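Local coordinates for Ice-binding protein (Flavobacteriaceae bacterium, PDB 5UYT) that probably binds ice and so acts as a bacterial antifreeze protein, with two ice-binding-like regions that form right-handed beta-helices, at residues Leu307-Tyr312 with Glu332-Val337; Val324-Gln329 with Val352-Gly357. All blocks are in the same frame, centred on the assembly; numbering follows the deposited sequence. Where two conformers were deposited one is given.

Interaction 1 (Leu307-Tyr312 with Glu332-Val337); sequences LTPHTY and ENAVFV
Thr-311 and Val-337 pair in parallel with their CA atoms 4.6 Å apart, where two successive coils of a right-handed beta-helix enter neighbouring strands of one wall. Two nearly straight backbone hydrogen bonds set the register: Val-337 N reaches His-310 O at 3.1 Å, and Tyr-312 N reaches Val-337 O at 2.8 Å. The side chains of Thr-311 and Val-337 lie side by side and point the same way; Thr-311 CG2 meets Val-337 CG1 at 4.1 Å, and Pro-213 packs on both residues. Upstream of the pair, where the coils are still turning, the contact is apolar. Phe-336 has CG anti to its carbonyl carbon (chi1 -58°), and its ring lies alongside Pro-309, with Pro-309 CB over one face. An off-centre CH-pi contact brings Pro-309 CA to 4.2 Å from the centroid of the Phe-336 ring, 30° off the normal, while CE1 approaches Thr-308 C obliquely. Pro-309 CG, which also touches Phe-336 CZ, is packed tightly against Ala-334 CB at 3.4 Å. Val-335 O, close to Pro-309 CA, is buried here with no polar partner in the model. The Tyr-312 ring is sandwiched near its rim, Leu-307 CD1 over one face and His-310 CB over the opposite one, and Val-337 O lies at its edge. The Tyr-312 hydroxyl is hydrogen-bonded to Asp-47, which bonds Thr-308 OG1 as well and belongs to the other ice-binding-like region of the chain. The same hydroxyl bridges the corner 307-312: Thr-308 N donates to Tyr-312 OH at 2.9 Å, and His-310 ND1 donates to the same oxygen at 3.1 Å, with the oxygen 27° out of the imidazole plane.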
ATOM      1  N   LEU A 307       1.241   0.936  -1.166  1.00 17.35           N
ATOM      2  CA  LEU A 307       1.601   0.291   0.088  1.00 17.71           C
ATOM      3  C   LEU A 307       1.427   1.272   1.264  1.00 17.70           C
ATOM      4  O   LEU A 307       1.318   2.493   1.064  1.00 18.29           O
ATOM      5  CB  LEU A 307       3.046  -0.236   0.016  1.00 16.57           C
ATOM      6  CG  LEU A 307       3.324  -1.260  -1.116  1.00 16.27           C
ATOM      7  CD1 LEU A 307       4.800  -1.721  -1.065  1.00 16.16           C
ATOM      8  CD2 LEU A 307       2.369  -2.463  -1.058  1.00 16.86           C
ATOM      9  N   THR A 308       1.362   0.705   2.477  1.00 18.35           N
ATOM     10  CA  THR A 308       1.161   1.445   3.728  1.00 18.27           C
ATOM     11  C   THR A 308       2.273   1.047   4.721  1.00 18.36           C
ATOM     12  O   THR A 308       3.072   0.131   4.429  1.00 17.89           O
ATOM     13  CB  THR A 308      -0.250   1.166   4.302  1.00 18.86           C
ATOM     14  OG1 THR A 308      -0.511  -0.246   4.296  1.00 19.25           O
ATOM     15  CG2 THR A 308      -1.312   1.907   3.482  1.00 18.80           C
ATOM     16  N   PRO A 309       2.372   1.749   5.877  1.00 19.44           N
ATOM     17  CA  PRO A 309       3.542   1.514   6.719  1.00 19.46           C
ATOM     18  C   PRO A 309       3.546   0.103   7.344  1.00 20.06           C
ATOM     19  O   PRO A 309       2.684  -0.218   8.184  1.00 21.05           O
ATOM     20  CB  PRO A 309       3.420   2.594   7.819  1.00 19.77           C
ATOM     21  CG  PRO A 309       2.643   3.677   7.151  1.00 19.53           C
ATOM     22  CD  PRO A 309       1.616   2.929   6.336  1.00 19.42           C
ATOM     23  N   HIS A 310       4.500  -0.719   6.885  1.00 19.62           N
ATOM     24  CA  HIS A 310       4.609  -2.143   7.238  1.00 20.25           C
ATOM     25  C   HIS A 310       6.016  -2.607   6.841  1.00 20.12           C
ATOM     26  O   HIS A 310       6.713  -1.923   6.091  1.00 19.92           O
ATOM     27  CB  HIS A 310       3.640  -3.013   6.408  1.00 20.53           C
ATOM     28  CG  HIS A 310       2.191  -2.878   6.783  1.00 20.70           C
ATOM     29  ND1 HIS A 310       1.293  -2.186   5.996  1.00 21.12           N
ATOM     30  CD2 HIS A 310       1.481  -3.362   7.830  1.00 22.23           C
ATOM     31  CE1 HIS A 310       0.088  -2.250   6.541  1.00 21.77           C
ATOM     32  NE2 HIS A 310       0.175  -2.945   7.665  1.00 22.33           N
ATOM     33  N   THR A 311       6.355  -3.818   7.275  1.00 20.77           N
ATOM     34  CA  THR A 311       7.435  -4.566   6.691  1.00 20.90           C
ATOM     35  C   THR A 311       6.829  -5.540   5.663  1.00 20.60           C
ATOM     36  O   THR A 311       6.038  -6.419   6.033  1.00 20.96           O
ATOM     37  CB  THR A 311       8.168  -5.364   7.765  1.00 22.11           C
ATOM     38  OG1 THR A 311       8.722  -4.469   8.744  1.00 21.47           O
ATOM     39  CG2 THR A 311       9.306  -6.180   7.124  1.00 22.56           C
ATOM     40  N   TYR A 312       7.240  -5.415   4.401  1.00 19.50           N
ATOM     41  CA  TYR A 312       6.720  -6.281   3.325  1.00 19.06           C
ATOM     42  C   TYR A 312       7.772  -7.285   2.936  1.00 19.32           C
ATOM     43  O   TYR A 312       8.972  -6.993   3.033  1.00 18.33           O
ATOM     44  CB  TYR A 312       6.412  -5.433   2.089  1.00 18.69           C
ATOM     45  CG  TYR A 312       5.225  -4.537   2.311  1.00 18.95           C
ATOM     46  CD1 TYR A 312       3.923  -5.046   2.188  1.00 19.77           C
ATOM     47  CD2 TYR A 312       5.387  -3.195   2.698  1.00 18.92           C
ATOM     48  CE1 TYR A 312       2.808  -4.234   2.409  1.00 18.91           C
ATOM     49  CE2 TYR A 312       4.276  -2.378   2.921  1.00 18.38           C
ATOM     50  CZ  TYR A 312       2.994  -2.905   2.771  1.00 18.54           C
ATOM     51  OH  TYR A 312       1.856  -2.141   2.998  1.00 18.01           O
ATOM     52  N   GLU A 332       3.918  11.357   9.312  1.00 24.19           N
ATOM     53  CA  GLU A 332       5.184  11.668   8.607  1.00 25.38           C
ATOM     54  C   GLU A 332       6.337  10.800   9.098  1.00 24.21           C
ATOM     55  O   GLU A 332       7.309  10.563   8.360  1.00 23.56           O
ATOM     56  CB  GLU A 332       5.538  13.150   8.701  1.00 29.56           C
ATOM     57  CG  GLU A 332       5.948  13.617  10.081  1.00 34.29           C
ATOM     58  CD  GLU A 332       6.538  15.027  10.088  1.00 39.72           C
ATOM     59  OE1 GLU A 332       6.547  15.627  11.178  1.00 42.94           O
ATOM     60  OE2 GLU A 332       7.018  15.517   9.028  1.00 43.27           O
ATOM     61  N   ASN A 333       6.196  10.284  10.326  1.00 24.35           N
ATOM     62  CA  ASN A 333       7.216   9.377  10.910  1.00 24.27           C
ATOM     63  C   ASN A 333       7.068   7.911  10.534  1.00 23.66           C
ATOM     64  O   ASN A 333       7.874   7.071  10.974  1.00 23.16           O
ATOM     65  CB  ASN A 333       7.299   9.554  12.423  1.00 26.33           C
ATOM     66  CG  ASN A 333       7.550  10.999  12.821  1.00 26.76           C
ATOM     67  OD1 ASN A 333       6.789  11.566  13.582  1.00 28.91           O
ATOM     68  ND2 ASN A 333       8.582  11.603  12.267  1.00 26.12           N
ATOM     69  N   ALA A 334       6.090   7.603   9.677  1.00 22.03           N
ATOM     70  CA  ALA A 334       5.859   6.219   9.256  1.00 21.72           C
ATOM     71  C   ALA A 334       7.084   5.655   8.517  1.00 20.75           C
ATOM     72  O   ALA A 334       7.690   6.333   7.694  1.00 20.16           O
ATOM     73  CB  ALA A 334       4.643   6.145   8.340  1.00 21.50           C
ATOM     74  N   VAL A 335       7.390   4.380   8.766  1.00 20.46           N
ATOM     75  CA  VAL A 335       8.538   3.697   8.153  1.00 19.48           C
ATOM     76  C   VAL A 335       7.985   2.568   7.248  1.00 18.93           C
ATOM     77  O   VAL A 335       6.987   1.891   7.594  1.00 18.38           O
ATOM     78  CB  VAL A 335       9.420   3.048   9.245  1.00 19.92           C
ATOM     79  CG1 VAL A 335      10.456   2.076   8.647  1.00 20.08           C
ATOM     80  CG2 VAL A 335      10.106   4.119  10.083  1.00 20.88           C
ATOM     81  N   PHE A 336       8.654   2.365   6.121  1.00 17.74           N
ATOM     82  CA  PHE A 336       8.307   1.307   5.187  1.00 18.00           C
ATOM     83  C   PHE A 336       9.549   0.470   4.992  1.00 17.89           C
ATOM     84  O   PHE A 336      10.627   1.009   4.653  1.00 18.49           O
ATOM     85  CB  PHE A 336       7.939   1.911   3.835  1.00 17.64           C
ATOM     86  CG  PHE A 336       6.805   2.894   3.894  1.00 18.17           C
ATOM     87  CD1 PHE A 336       5.521   2.491   3.517  1.00 18.47           C
ATOM     88  CD2 PHE A 336       7.021   4.220   4.302  1.00 18.28           C
ATOM     89  CE1 PHE A 336       4.463   3.412   3.547  1.00 19.47           C
ATOM     90  CE2 PHE A 336       5.960   5.134   4.331  1.00 18.97           C
ATOM     91  CZ  PHE A 336       4.696   4.732   3.958  1.00 19.34           C
ATOM     92  N   VAL A 337       9.434  -0.841   5.176  1.00 18.06           N
ATOM     93  CA  VAL A 337      10.563  -1.703   4.867  1.00 18.21           C
ATOM     94  C   VAL A 337      10.123  -2.715   3.818  1.00 18.19           C
ATOM     95  O   VAL A 337       9.098  -3.369   3.976  1.00 18.57           O
ATOM     96  CB  VAL A 337      11.116  -2.412   6.123  1.00 19.35           C
ATOM     97  CG1 VAL A 337      12.127  -3.501   5.723  1.00 19.43           C
ATOM     98  CG2 VAL A 337      11.788  -1.393   7.075  1.00 19.96           C
TER

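Interaction 2 (Val324-Gln329 with Val352-Gly357); sequences VTLDAQ and VELING
Leu-326 and Leu-354 lie side by side and point the same way, Leu-326 CD1 meeting Leu-354 CD2 at 3.8 Å. The same CD1 methyl touches Val-352 CG1 at 4.0 Å, where the leucine crosses the valine at a slant. Phe-336 and Val-363 also pack on Leu-326, and Trp-365 on Val-352, from strands of another wall. Behind this layer run the parallel strands 324-327 and 352-355, their axes 25° apart, one above the other in successive coils of the right-handed beta-helix. Backbone hydrogen bonds join Glu-353 N to Val-324 O, Leu-326 N to Glu-353 O and Ile-355 N to Leu-326 O, and the series continues past the strand end with Ala-328 N to Ile-355 O at 3.2 Å. On the face bearing Thr-325, Asp-327, Glu-353 and Ile-355, the threonine CG2 methyl packs against Ile-355 CG1 at 3.8 Å, the two side chains crossing at about a right angle. Ile-355 CG1 also rests 3.7 Å from Asp-327 CB, and its CD1 lies against the carboxylate carbon. Asp-327 holds CG anti to the backbone N (chi1 175°), and OD1 takes two hydrogen bonds. Gln-329 N, 2.9 Å from OD1, closes an Asx turn. Asn-356 ND2 donates to Asp-327 OD1, also at 2.9 Å, from the opposite face of the carboxylate, 52° above its plane; the oxygen lies close to the amide plane of the asparagine. Ala-328 CB, on which Phe-336 packs, lies 3.5 Å from Asn-356 O.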
ATOM      1  N   VAL A 324       5.232   2.358  -7.970  1.00 15.51           N
ATOM      2  CA  VAL A 324       4.743   1.943  -6.650  0.50 15.30           C
ATOM      3  C   VAL A 324       4.655   3.204  -5.780  1.00 15.62           C
ATOM      4  O   VAL A 324       5.551   4.041  -5.820  1.00 15.03           O
ATOM      5  CB  VAL A 324       5.638   0.835  -6.019  0.50 14.42           C
ATOM      6  CG1 VAL A 324       7.073   1.322  -5.780  0.50 12.59           C
ATOM      7  CG2 VAL A 324       5.009   0.275  -4.738  0.50 14.49           C
ATOM      8  N   THR A 325       3.577   3.309  -4.988  1.00 16.20           N
ATOM      9  CA  THR A 325       3.373   4.446  -4.105  1.00 16.27           C
ATOM     10  C   THR A 325       3.377   3.998  -2.657  1.00 16.99           C
ATOM     11  O   THR A 325       2.833   2.908  -2.321  1.00 17.16           O
ATOM     12  CB  THR A 325       2.034   5.120  -4.430  1.00 17.09           C
ATOM     13  OG1 THR A 325       2.049   5.605  -5.780  1.00 17.10           O
ATOM     14  CG2 THR A 325       1.738   6.279  -3.442  1.00 17.71           C
ATOM     15  N   LEU A 326       4.040   4.802  -1.820  1.00 16.69           N
ATOM     16  CA  LEU A 326       4.110   4.564  -0.377  1.00 17.06           C
ATOM     17  C   LEU A 326       3.278   5.624   0.331  1.00 17.47           C
ATOM     18  O   LEU A 326       3.543   6.809   0.217  1.00 17.60           O
ATOM     19  CB  LEU A 326       5.587   4.552   0.087  1.00 17.13           C
ATOM     20  CG  LEU A 326       6.433   3.575  -0.767  1.00 17.44           C
ATOM     21  CD1 LEU A 326       7.888   3.728  -0.314  1.00 17.51           C
ATOM     22  CD2 LEU A 326       5.960   2.108  -0.598  1.00 17.10           C
ATOM     23  N   ASP A 327       2.257   5.171   1.074  1.00 17.43           N
ATOM     24  CA  ASP A 327       1.222   6.045   1.613  1.00 18.32           C
ATOM     25  C   ASP A 327       1.360   5.986   3.127  1.00 18.08           C
ATOM     26  O   ASP A 327       1.051   4.952   3.750  1.00 17.50           O
ATOM     27  CB  ASP A 327      -0.148   5.480   1.165  1.00 19.32           C
ATOM     28  CG  ASP A 327      -1.343   6.207   1.755  1.00 21.39           C
ATOM     29  OD1 ASP A 327      -1.178   7.171   2.531  1.00 21.07           O
ATOM     30  OD2 ASP A 327      -2.499   5.764   1.434  1.00 21.65           O
ATOM     31  N   ALA A 328       1.805   7.088   3.729  1.00 17.64           N
ATOM     32  CA  ALA A 328       1.974   7.156   5.183  1.00 17.94           C
ATOM     33  C   ALA A 328       0.693   7.444   5.955  1.00 19.05           C
ATOM     34  O   ALA A 328       0.717   7.465   7.174  1.00 19.94           O
ATOM     35  CB  ALA A 328       3.068   8.173   5.554  1.00 17.82           C
ATOM     36  N   GLN A 329      -0.417   7.670   5.234  1.00 19.97           N
ATOM     37  CA  GLN A 329      -1.721   7.928   5.861  1.00 21.17           C
ATOM     38  C   GLN A 329      -1.691   9.068   6.897  1.00 22.15           C
ATOM     39  O   GLN A 329      -2.416   9.043   7.921  1.00 22.40           O
ATOM     40  CB  GLN A 329      -2.318   6.627   6.439  1.00 22.75           C
ATOM     41  CG  GLN A 329      -2.324   5.471   5.429  1.00 22.70           C
ATOM     42  CD  GLN A 329      -3.071   4.202   5.901  1.00 24.09           C
ATOM     43  OE1 GLN A 329      -3.850   3.621   5.141  1.00 25.54           O
ATOM     44  NE2 GLN A 329      -2.802   3.749   7.106  1.00 24.35           N
ATOM     45  N   VAL A 352       9.106   5.386  -7.655  1.00 15.17           N
ATOM     46  CA  VAL A 352       8.625   5.205  -6.283  1.00 15.73           C
ATOM     47  C   VAL A 352       8.059   6.566  -5.910  1.00 16.33           C
ATOM     48  O   VAL A 352       8.784   7.570  -5.954  1.00 16.56           O
ATOM     49  CB  VAL A 352       9.784   4.819  -5.335  1.00 16.26           C
ATOM     50  CG1 VAL A 352       9.290   4.680  -3.883  1.00 15.59           C
ATOM     51  CG2 VAL A 352      10.471   3.535  -5.837  1.00 15.94           C
ATOM     52  N   GLU A 353       6.765   6.635  -5.555  1.00 16.42           N
ATOM     53  CA  GLU A 353       6.187   7.902  -5.158  1.00 16.95           C
ATOM     54  C   GLU A 353       5.717   7.845  -3.715  1.00 17.23           C
ATOM     55  O   GLU A 353       5.417   6.768  -3.207  1.00 17.04           O
ATOM     56  CB  GLU A 353       5.037   8.295  -6.113  1.00 20.20           C
ATOM     57  CG  GLU A 353       5.541   8.384  -7.563  1.00 22.92           C
ATOM     58  CD  GLU A 353       6.497   9.541  -7.866  1.00 28.35           C
ATOM     59  OE1 GLU A 353       6.571  10.504  -7.060  1.00 30.83           O
ATOM     60  OE2 GLU A 353       7.168   9.506  -8.960  1.00 29.48           O
ATOM     61  N   LEU A 354       5.710   9.005  -3.071  1.00 16.76           N
ATOM     62  CA  LEU A 354       5.391   9.098  -1.650  1.00 17.84           C
ATOM     63  C   LEU A 354       4.184  10.010  -1.500  1.00 18.00           C
ATOM     64  O   LEU A 354       4.139  11.121  -2.100  1.00 18.38           O
ATOM     65  CB  LEU A 354       6.594   9.694  -0.896  1.00 18.18           C
ATOM     66  CG  LEU A 354       7.921   8.945  -1.121  1.00 18.27           C
ATOM     67  CD1 LEU A 354       9.076   9.591  -0.356  1.00 19.23           C
ATOM     68  CD2 LEU A 354       7.848   7.485  -0.720  1.00 18.12           C
ATOM     69  N   ILE A 355       3.201   9.564  -0.720  1.00 17.95           N
ATOM     70  CA  ILE A 355       2.008  10.372  -0.481  1.00 18.64           C
ATOM     71  C   ILE A 355       1.628  10.423   0.987  1.00 19.00           C
ATOM     72  O   ILE A 355       2.056   9.585   1.782  1.00 18.61           O
ATOM     73  CB  ILE A 355       0.764   9.935  -1.314  1.00 19.23           C
ATOM     74  CG1 ILE A 355       0.227   8.553  -0.866  1.00 19.12           C
ATOM     75  CG2 ILE A 355       1.088   9.940  -2.803  1.00 19.00           C
ATOM     76  CD1 ILE A 355      -1.107   8.180  -1.517  1.00 19.68           C
ATOM     77  N   ASN A 356       0.821  11.427   1.329  1.00 19.65           N
ATOM     78  CA  ASN A 356       0.188  11.546   2.653  1.00 20.61           C
ATOM     79  C   ASN A 356       1.237  11.541   3.783  1.00 20.29           C
ATOM     80  O   ASN A 356       1.053  10.903   4.817  1.00 20.17           O
ATOM     81  CB  ASN A 356      -0.872  10.455   2.856  1.00 20.83           C
ATOM     82  CG  ASN A 356      -2.014  10.568   1.844  1.00 22.11           C
ATOM     83  OD1 ASN A 356      -2.336  11.670   1.403  1.00 23.01           O
ATOM     84  ND2 ASN A 356      -2.618   9.435   1.473  1.00 20.83           N
ATOM     85  N   GLY A 357       2.339  12.259   3.531  1.00 20.31           N
ATOM     86  CA  GLY A 357       3.324  12.499   4.575  1.00 20.37           C
ATOM     87  C   GLY A 357       4.550  11.602   4.541  1.00 19.93           C
ATOM     88  O   GLY A 357       5.525  11.866   5.299  1.00 19.85           O
TER

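Both interactions stack successive coils of the same ice-binding-like solenoid, but on different walls: residues 307-312 and 332-337 open one strand pair, whereas 324-329 and 352-357 close another. Interaction 1 is the buried one, with proline and aromatic packing and a polar cluster turned to the other ice-binding-like region; interaction 2 has a longer run of backbone bonds, an aliphatic interior and a partly exposed polar edge. They adjoin through Leu-307, whose N and O lie 2.8 Å from Thr-325 O and Asp-327 N respectively, probable hydrogen bonds that put strand 305-307 beside 323-327. The Leu-307 side chain packs on Leu-326, and Pro-309 CD lies against Asp-327 O.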